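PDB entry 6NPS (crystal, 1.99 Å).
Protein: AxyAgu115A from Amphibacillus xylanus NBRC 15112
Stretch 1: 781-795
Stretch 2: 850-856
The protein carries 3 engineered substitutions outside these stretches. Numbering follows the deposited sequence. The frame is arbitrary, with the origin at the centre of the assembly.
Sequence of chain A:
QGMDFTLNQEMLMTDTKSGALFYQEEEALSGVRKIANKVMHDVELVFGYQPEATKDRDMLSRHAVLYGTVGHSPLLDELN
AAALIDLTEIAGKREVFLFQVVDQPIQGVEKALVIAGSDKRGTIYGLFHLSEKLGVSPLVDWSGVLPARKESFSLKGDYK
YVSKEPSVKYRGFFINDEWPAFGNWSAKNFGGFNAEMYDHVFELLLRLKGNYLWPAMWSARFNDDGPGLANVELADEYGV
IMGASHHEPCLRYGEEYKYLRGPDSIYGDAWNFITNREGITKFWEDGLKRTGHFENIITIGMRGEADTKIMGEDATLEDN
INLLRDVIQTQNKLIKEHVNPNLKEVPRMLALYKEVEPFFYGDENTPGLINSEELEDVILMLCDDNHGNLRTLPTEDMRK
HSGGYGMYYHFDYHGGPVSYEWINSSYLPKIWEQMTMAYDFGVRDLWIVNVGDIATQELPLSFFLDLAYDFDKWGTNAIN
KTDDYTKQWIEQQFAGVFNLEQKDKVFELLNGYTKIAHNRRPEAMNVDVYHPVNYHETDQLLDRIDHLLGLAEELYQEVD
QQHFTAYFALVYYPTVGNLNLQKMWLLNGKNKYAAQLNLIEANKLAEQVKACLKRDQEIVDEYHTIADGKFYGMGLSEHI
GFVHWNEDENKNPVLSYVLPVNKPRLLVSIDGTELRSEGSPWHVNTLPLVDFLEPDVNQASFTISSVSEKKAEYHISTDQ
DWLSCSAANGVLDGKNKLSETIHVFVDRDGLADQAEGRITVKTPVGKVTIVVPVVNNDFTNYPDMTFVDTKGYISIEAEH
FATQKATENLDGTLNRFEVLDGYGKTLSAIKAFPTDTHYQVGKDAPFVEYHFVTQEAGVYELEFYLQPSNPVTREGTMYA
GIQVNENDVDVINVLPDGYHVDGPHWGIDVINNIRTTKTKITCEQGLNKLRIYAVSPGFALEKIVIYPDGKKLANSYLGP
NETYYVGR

Stretch 1 781-795: NYPDMTFVDTKGYIS
Stretch 2 850-856: YHFVTQE

How does stretch 2 begin its pairing with stretch 1? Tyr850 to Thr854 form an extended strand that runs parallel to the short strand ending at Val788, the two axes diverging by 26° and approaching to 4.4 Å. Tyr850 (chi1 m) points sideways and makes no close contact. At His851 (phi/psi -112/134, chi1 m) the partner chain arrives through a type II turn from Pro783 to Thr786, in which Met785 takes the left-handed values 71/15. Met785 O accepts from a water at 2.6 Å, and the same water accepts from His851 N at 3.0 Å, so it bridges the two backbones just ahead of the direct bonds. Thr786 (-82/120, chi1 m) turns its OG1 back to Pro783 O, a hydrogen bond of 2.7 Å, and OG1 also lies at the edge of the His851 ring, near its plane.

What sets the register? The central pair is Phe787 with Phe852, whose CA atoms lie 4.4 Å apart; the CA atoms of Val788 and Val853, the next pair, are 4.8 Å apart. Phe787 (-80/137) donates from its N to His851 O at 2.9 Å, nearly straight at 165°, and its O accepts from Val853 N at 2.8 Å, more bent at 134°. One residue thus reaches both neighbours of its partner, as a parallel bridge requires. Phe852 (-153/153) sits between these bonds, with its CA only 3.1 Å from Phe787 O in a CA-H...O contact.

Where does the side chain of Phe852 go? It shares a face of the sheet with Phe787, their CB atoms 4.1 Å apart, but its chi1 is p while that of Phe787 is m, and the far end of Phe852 leads away from stretch 1. Ile794 (-128/139, chi1 m, chi2 t), which returns after the loop, brings CD1 to 3.7 Å from Phe852 CB and packs near the root of that side chain.

Why is Val853 the most covered residue of the contact? Its side chain (-119/119, chi1 t) projects from the face shared with Thr786 and Val788, and Val853 CG2 lies 3.8 Å from the centroid of the Tyr782 ring, 13° off the normal, in a CH-pi contact over the ring face. Tyr782 is m at chi1, with chi2 -65°. The same methyl, Val853 CG2, is 3.6 Å from Thr786 CG2. Val853 O accepts from Asp789 N at 3.1 Å and 162°, closing the backbone ladder.

How does the contact end beyond the strand? Thr854 (-95/158, chi1 p) points away, and Gln855 turns to -85/-27, its side chain m then t, bringing Gln855 CG to 3.4 Å from Asp789 O. Both carboxylate oxygens of Asp789 (-72/106, chi1 t) accept: OD1 from Gly792 N at 2.8 Å, a bond within the loop, and OD2 at 2.5 Å from a water that itself accepts from Gln855 N at 2.9 Å.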

ATOM      1  N   ASN A 781     -17.751 -32.729 -30.866  1.00 71.12           N
ATOM      2  CA  ASN A 781     -18.184 -34.030 -30.347  1.00 64.44           C
ATOM      3  C   ASN A 781     -19.041 -33.938 -29.083  1.00 62.06           C
ATOM      4  O   ASN A 781     -19.603 -34.956 -28.666  1.00 61.09           O
ATOM      5  CB  ASN A 781     -16.966 -34.924 -30.064  1.00 67.81           C
ATOM      6  CG  ASN A 781     -15.897 -34.227 -29.214  1.00 72.77           C
ATOM      7  OD1 ASN A 781     -15.284 -33.236 -29.632  1.00 73.32           O
ATOM      8  ND2 ASN A 781     -15.665 -34.753 -28.019  1.00 75.42           N
ATOM      9  N   TYR A 782     -19.142 -32.765 -28.456  1.00 58.32           N
ATOM     10  CA  TYR A 782     -20.032 -32.499 -27.335  1.00 53.31           C
ATOM     11  C   TYR A 782     -21.227 -31.675 -27.794  1.00 53.02           C
ATOM     12  O   TYR A 782     -21.162 -30.979 -28.811  1.00 56.22           O
ATOM     13  CB  TYR A 782     -19.310 -31.739 -26.217  1.00 50.83           C
ATOM     14  CG  TYR A 782     -18.128 -32.466 -25.645  1.00 55.47           C
ATOM     15  CD1 TYR A 782     -18.283 -33.660 -24.947  1.00 56.75           C
ATOM     16  CD2 TYR A 782     -16.846 -31.961 -25.802  1.00 56.68           C
ATOM     17  CE1 TYR A 782     -17.184 -34.332 -24.420  1.00 55.84           C
ATOM     18  CE2 TYR A 782     -15.736 -32.626 -25.283  1.00 55.44           C
ATOM     19  CZ  TYR A 782     -15.912 -33.801 -24.589  1.00 54.39           C
ATOM     20  OH  TYR A 782     -14.802 -34.434 -24.084  1.00 56.12           O
ATOM     21  N   PRO A 783     -22.337 -31.725 -27.065  1.00 56.33           N
ATOM     22  CA  PRO A 783     -23.502 -30.903 -27.427  1.00 56.47           C
ATOM     23  C   PRO A 783     -23.258 -29.410 -27.218  1.00 54.69           C
ATOM     24  O   PRO A 783     -22.352 -28.978 -26.493  1.00 49.72           O
ATOM     25  CB  PRO A 783     -24.601 -31.407 -26.480  1.00 64.51           C
ATOM     26  CG  PRO A 783     -24.087 -32.700 -25.913  1.00 67.45           C
ATOM     27  CD  PRO A 783     -22.603 -32.584 -25.897  1.00 62.59           C
ATOM     28  N   ASP A 784     -24.112 -28.609 -27.860  1.00 52.99           N
ATOM     29  CA  ASP A 784     -24.057 -27.172 -27.653  1.00 55.87           C
ATOM     30  C   ASP A 784     -24.209 -26.868 -26.168  1.00 50.26           C
ATOM     31  O   ASP A 784     -24.804 -27.643 -25.414  1.00 49.39           O
ATOM     32  CB  ASP A 784     -25.144 -26.456 -28.467  1.00 70.27           C
ATOM     33  CG  ASP A 784     -24.684 -26.113 -29.891  1.00 87.53           C
ATOM     34  OD1 ASP A 784     -25.519 -26.096 -30.823  1.00 93.14           O
ATOM     35  OD2 ASP A 784     -23.473 -25.872 -30.083  1.00 93.24           O
ATOM     36  N   MET A 785     -23.601 -25.757 -25.748  1.00 42.97           N
ATOM     37  CA  MET A 785     -23.585 -25.265 -24.374  1.00 45.80           C
ATOM     38  C   MET A 785     -22.728 -26.112 -23.440  1.00 46.00           C
ATOM     39  O   MET A 785     -22.800 -25.925 -22.225  1.00 48.02           O
ATOM     40  CB  MET A 785     -25.007 -25.135 -23.798  1.00 44.11           C
ATOM     41  CG  MET A 785     -25.983 -24.430 -24.743  1.00 52.30           C
ATOM     42  SD  MET A 785     -25.410 -22.770 -25.208  1.00 53.17           S
ATOM     43  CE  MET A 785     -25.532 -21.983 -23.618  1.00 48.66           C
ATOM     44  N   THR A 786     -21.868 -26.987 -23.962  1.00 40.53           N
ATOM     45  CA  THR A 786     -20.912 -27.682 -23.107  1.00 39.59           C
ATOM     46  C   THR A 786     -19.697 -26.800 -22.831  1.00 42.50           C
ATOM     47  O   THR A 786     -18.968 -26.432 -23.763  1.00 38.98           O
ATOM     48  CB  THR A 786     -20.452 -28.974 -23.755  1.00 40.82           C
ATOM     49  OG1 THR A 786     -21.597 -29.772 -24.042  1.00 44.62           O
ATOM     50  CG2 THR A 786     -19.515 -29.718 -22.808  1.00 39.61           C
ATOM     51  N   PHE A 787     -19.456 -26.496 -21.556  1.00 36.96           N
ATOM     52  CA  PHE A 787     -18.268 -25.747 -21.179  1.00 36.76           C
ATOM     53  C   PHE A 787     -17.067 -26.685 -21.133  1.00 41.66           C
ATOM     54  O   PHE A 787     -17.168 -27.826 -20.670  1.00 46.51           O
ATOM     55  CB  PHE A 787     -18.489 -25.041 -19.837  1.00 36.87           C
ATOM     56  CG  PHE A 787     -19.366 -23.827 -19.954  1.00 35.59           C
ATOM     57  CD1 PHE A 787     -20.746 -23.950 -19.994  1.00 36.78           C
ATOM     58  CD2 PHE A 787     -18.807 -22.555 -20.073  1.00 35.36           C
ATOM     59  CE1 PHE A 787     -21.546 -22.849 -20.152  1.00 32.87           C
ATOM     60  CE2 PHE A 787     -19.593 -21.447 -20.226  1.00 34.47           C
ATOM     61  CZ  PHE A 787     -20.979 -21.589 -20.259  1.00 33.74           C
ATOM     62  N   VAL A 788     -15.935 -26.236 -21.659  1.00 37.80           N
ATOM     63  CA  VAL A 788     -14.763 -27.115 -21.771  1.00 37.76           C
ATOM     64  C   VAL A 788     -13.614 -26.448 -21.023  1.00 42.04           C
ATOM     65  O   VAL A 788     -13.214 -25.334 -21.375  1.00 45.44           O
ATOM     66  CB  VAL A 788     -14.370 -27.396 -23.231  1.00 40.00           C
ATOM     67  CG1 VAL A 788     -13.113 -28.302 -23.270  1.00 41.17           C
ATOM     68  CG2 VAL A 788     -15.485 -28.122 -23.988  1.00 42.84           C
ATOM     69  N   ASP A 789     -13.097 -27.117 -19.989  1.00 41.26           N
ATOM     70  CA  ASP A 789     -11.965 -26.596 -19.223  1.00 46.96           C
ATOM     71  C   ASP A 789     -10.684 -26.679 -20.050  1.00 49.69           C
ATOM     72  O   ASP A 789     -10.096 -27.750 -20.188  1.00 49.61           O
ATOM     73  CB  ASP A 789     -11.796 -27.365 -17.913  1.00 54.29           C
ATOM     74  CG  ASP A 789     -10.590 -26.862 -17.069  1.00 69.17           C
ATOM     75  OD1 ASP A 789      -9.780 -26.026 -17.551  1.00 69.02           O
ATOM     76  OD2 ASP A 789     -10.461 -27.296 -15.896  1.00 74.18           O
ATOM     77  N   THR A 790     -10.197 -25.548 -20.541  1.00 49.32           N
ATOM     78  CA  THR A 790      -8.862 -25.531 -21.105  1.00 49.06           C
ATOM     79  C   THR A 790      -7.890 -24.628 -20.358  1.00 51.89           C
ATOM     80  O   THR A 790      -6.682 -24.800 -20.521  1.00 53.95           O
ATOM     81  CB  THR A 790      -8.909 -25.097 -22.572  1.00 46.13           C
ATOM     82  OG1 THR A 790      -9.488 -23.788 -22.656  1.00 49.05           O
ATOM     83  CG2 THR A 790      -9.734 -26.067 -23.377  1.00 46.84           C
ATOM     84  N   LYS A 791      -8.366 -23.683 -19.547  1.00 48.95           N
ATOM     85  CA  LYS A 791      -7.484 -22.749 -18.857  1.00 47.59           C
ATOM     86  C   LYS A 791      -7.212 -23.141 -17.409  1.00 47.19           C
ATOM     87  O   LYS A 791      -6.502 -22.412 -16.702  1.00 45.10           O
ATOM     88  CB  LYS A 791      -8.079 -21.330 -18.887  1.00 52.23           C
ATOM     89  CG  LYS A 791      -8.147 -20.695 -20.263  1.00 53.25           C
ATOM     90  CD  LYS A 791      -8.722 -19.290 -20.180  1.00 56.04           C
ATOM     91  CE  LYS A 791      -8.326 -18.486 -21.403  1.00 59.90           C
ATOM     92  NZ  LYS A 791      -8.745 -17.065 -21.284  1.00 65.45           N
ATOM     93  N   GLY A 792      -7.735 -24.264 -16.943  1.00 44.20           N
ATOM     94  CA  GLY A 792      -7.613 -24.600 -15.538  1.00 44.94           C
ATOM     95  C   GLY A 792      -8.801 -24.198 -14.687  1.00 47.02           C
ATOM     96  O   GLY A 792      -8.773 -24.405 -13.471  1.00 51.87           O
ATOM     97  N   TYR A 793      -9.840 -23.626 -15.282  1.00 44.66           N
ATOM     98  CA  TYR A 793     -11.044 -23.284 -14.527  1.00 41.77           C
ATOM     99  C   TYR A 793     -12.141 -23.072 -15.547  1.00 41.04           C
ATOM    100  O   TYR A 793     -11.861 -22.912 -16.732  1.00 39.13           O
ATOM    101  CB  TYR A 793     -10.859 -22.044 -13.643  1.00 40.40           C
ATOM    102  CG  TYR A 793     -10.607 -20.792 -14.436  1.00 38.65           C
ATOM    103  CD1 TYR A 793      -9.312 -20.461 -14.857  1.00 39.46           C
ATOM    104  CD2 TYR A 793     -11.656 -19.959 -14.816  1.00 36.59           C
ATOM    105  CE1 TYR A 793      -9.084 -19.311 -15.604  1.00 36.23           C
ATOM    106  CE2 TYR A 793     -11.429 -18.813 -15.567  1.00 35.45           C
ATOM    107  CZ  TYR A 793     -10.149 -18.505 -15.963  1.00 38.00           C
ATOM    108  OH  TYR A 793      -9.930 -17.363 -16.692  1.00 43.00           O
ATOM    109  N   ILE A 794     -13.388 -23.073 -15.080  1.00 34.32           N
ATOM    110  CA  ILE A 794     -14.545 -22.821 -15.930  1.00 35.40           C
ATOM    111  C   ILE A 794     -15.360 -21.717 -15.282  1.00 35.41           C
ATOM    112  O   ILE A 794     -15.523 -21.705 -14.059  1.00 34.66           O
ATOM    113  CB  ILE A 794     -15.416 -24.082 -16.097  1.00 39.98           C
ATOM    114  CG1 ILE A 794     -14.649 -25.206 -16.810  1.00 40.90           C
ATOM    115  CG2 ILE A 794     -16.744 -23.740 -16.835  1.00 37.82           C
ATOM    116  CD1 ILE A 794     -15.428 -26.515 -16.781  1.00 39.37           C
ATOM    117  N   SER A 795     -15.863 -20.789 -16.098  1.00 30.61           N
ATOM    118  CA  SER A 795     -16.664 -19.674 -15.626  1.00 37.70           C
ATOM    119  C   SER A 795     -17.859 -19.581 -16.564  1.00 38.02           C
ATOM    120  O   SER A 795     -17.685 -19.476 -17.787  1.00 35.89           O
ATOM    121  CB  SER A 795     -15.860 -18.375 -15.600  1.00 34.98           C
ATOM    122  OG  SER A 795     -16.709 -17.255 -15.387  1.00 35.24           O
ATOM    123  N   TYR A 850     -26.279 -27.603 -16.338  1.00 37.18           N
ATOM    124  CA  TYR A 850     -25.073 -27.152 -17.015  1.00 37.60           C
ATOM    125  C   TYR A 850     -24.225 -28.357 -17.377  1.00 41.50           C
ATOM    126  O   TYR A 850     -24.168 -29.331 -16.618  1.00 45.00           O
ATOM    127  CB  TYR A 850     -24.275 -26.196 -16.122  1.00 33.28           C
ATOM    128  CG  TYR A 850     -25.070 -25.006 -15.689  1.00 36.52           C
ATOM    129  CD1 TYR A 850     -25.007 -23.823 -16.398  1.00 34.49           C
ATOM    130  CD2 TYR A 850     -25.903 -25.061 -14.570  1.00 37.28           C
ATOM    131  CE1 TYR A 850     -25.730 -22.733 -16.018  1.00 33.00           C
ATOM    132  CE2 TYR A 850     -26.631 -23.965 -14.193  1.00 36.62           C
ATOM    133  CZ  TYR A 850     -26.551 -22.814 -14.925  1.00 32.60           C
ATOM    134  OH  TYR A 850     -27.284 -21.722 -14.571  1.00 37.26           O
ATOM    135  N   HIS A 851     -23.597 -28.317 -18.552  1.00 37.79           N
ATOM    136  CA  HIS A 851     -22.725 -29.398 -19.005  1.00 35.70           C
ATOM    137  C   HIS A 851     -21.304 -28.866 -19.034  1.00 38.16           C
ATOM    138  O   HIS A 851     -21.077 -27.756 -19.518  1.00 38.59           O
ATOM    139  CB  HIS A 851     -23.134 -29.914 -20.402  1.00 38.92           C
ATOM    140  CG  HIS A 851     -24.427 -30.670 -20.407  1.00 47.89           C
ATOM    141  ND1 HIS A 851     -25.058 -31.072 -21.565  1.00 51.08           N
ATOM    142  CD2 HIS A 851     -25.216 -31.084 -19.384  1.00 50.43           C
ATOM    143  CE1 HIS A 851     -26.173 -31.714 -21.257  1.00 53.85           C
ATOM    144  NE2 HIS A 851     -26.294 -31.734 -19.940  1.00 53.59           N
ATOM    145  N   PHE A 852     -20.353 -29.633 -18.503  1.00 41.77           N
ATOM    146  CA  PHE A 852     -18.976 -29.149 -18.499  1.00 43.13           C
ATOM    147  C   PHE A 852     -18.008 -30.325 -18.507  1.00 44.51           C
ATOM    148  O   PHE A 852     -18.339 -31.426 -18.042  1.00 47.70           O
ATOM    149  CB  PHE A 852     -18.695 -28.208 -17.299  1.00 42.10           C
ATOM    150  CG  PHE A 852     -18.746 -28.881 -15.954  1.00 45.20           C
ATOM    151  CD1 PHE A 852     -17.579 -29.295 -15.324  1.00 44.64           C
ATOM    152  CD2 PHE A 852     -19.961 -29.087 -15.306  1.00 46.73           C
ATOM    153  CE1 PHE A 852     -17.626 -29.913 -14.065  1.00 48.53           C
ATOM    154  CE2 PHE A 852     -20.018 -29.705 -14.065  1.00 46.45           C
ATOM    155  CZ  PHE A 852     -18.850 -30.122 -13.441  1.00 47.91           C
ATOM    156  N   VAL A 853     -16.808 -30.081 -19.044  1.00 40.23           N
ATOM    157  CA  VAL A 853     -15.808 -31.124 -19.330  1.00 44.93           C
ATOM    158  C   VAL A 853     -14.554 -30.822 -18.514  1.00 48.20           C
ATOM    159  O   VAL A 853     -13.939 -29.761 -18.675  1.00 45.69           O
ATOM    160  CB  VAL A 853     -15.453 -31.194 -20.825  1.00 42.24           C
ATOM    161  CG1 VAL A 853     -14.243 -32.151 -21.080  1.00 41.91           C
ATOM    162  CG2 VAL A 853     -16.680 -31.646 -21.663  1.00 44.54           C
ATOM    163  N   THR A 854     -14.180 -31.736 -17.639  1.00 48.34           N
ATOM    164  CA  THR A 854     -12.976 -31.543 -16.855  1.00 53.76           C
ATOM    165  C   THR A 854     -11.805 -32.242 -17.535  1.00 56.44           C
ATOM    166  O   THR A 854     -11.983 -33.169 -18.329  1.00 51.33           O
ATOM    167  CB  THR A 854     -13.148 -32.108 -15.451  1.00 54.53           C
ATOM    168  OG1 THR A 854     -13.342 -33.530 -15.550  1.00 59.31           O
ATOM    169  CG2 THR A 854     -14.341 -31.472 -14.775  1.00 46.70           C
ATOM    170  N   GLN A 855     -10.593 -31.795 -17.197  1.00 59.64           N
ATOM    171  CA  GLN A 855      -9.387 -32.495 -17.644  1.00 67.02           C
ATOM    172  C   GLN A 855      -8.990 -33.657 -16.734  1.00 66.18           C
ATOM    173  O   GLN A 855      -8.353 -34.609 -17.201  1.00 65.14           O
ATOM    174  CB  GLN A 855      -8.224 -31.509 -17.750  1.00 69.25           C
ATOM    175  CG  GLN A 855      -8.548 -30.343 -18.635  1.00 74.63           C
ATOM    176  CD  GLN A 855      -7.432 -29.344 -18.712  1.00 81.81           C
ATOM    177  OE1 GLN A 855      -7.337 -28.423 -17.892  1.00 82.18           O
ATOM    178  NE2 GLN A 855      -6.574 -29.506 -19.713  1.00 87.46           N
ATOM    179  N   GLU A 856      -9.344 -33.608 -15.449  1.00 65.97           N
ATOM    180  CA  GLU A 856      -8.989 -34.649 -14.498  1.00 68.17           C
ATOM    181  C   GLU A 856     -10.147 -34.878 -13.536  1.00 65.98           C
ATOM    182  O   GLU A 856     -10.852 -33.940 -13.167  1.00 63.13           O
ATOM    183  CB  GLU A 856      -7.717 -34.280 -13.715  1.00 74.86           C
ATOM    184  CG  GLU A 856      -6.434 -34.891 -14.271  1.00 87.05           C
ATOM    185  CD  GLU A 856      -6.177 -36.323 -13.785  1.00 99.83           C
ATOM    186  OE1 GLU A 856      -5.135 -36.552 -13.129  1.00103.64           O
ATOM    187  OE2 GLU A 856      -6.999 -37.224 -14.066  1.00103.37           O
TER
HETATM  188  O   HOH W   1     -24.067 -25.666 -19.926  1.00 33.13           O
HETATM  189  O   HOH W   2     -10.431 -29.682 -15.189  1.00 62.19           O
HETATM  190  O   HOH W   3      -5.499 -26.931 -21.683  1.00 52.24           O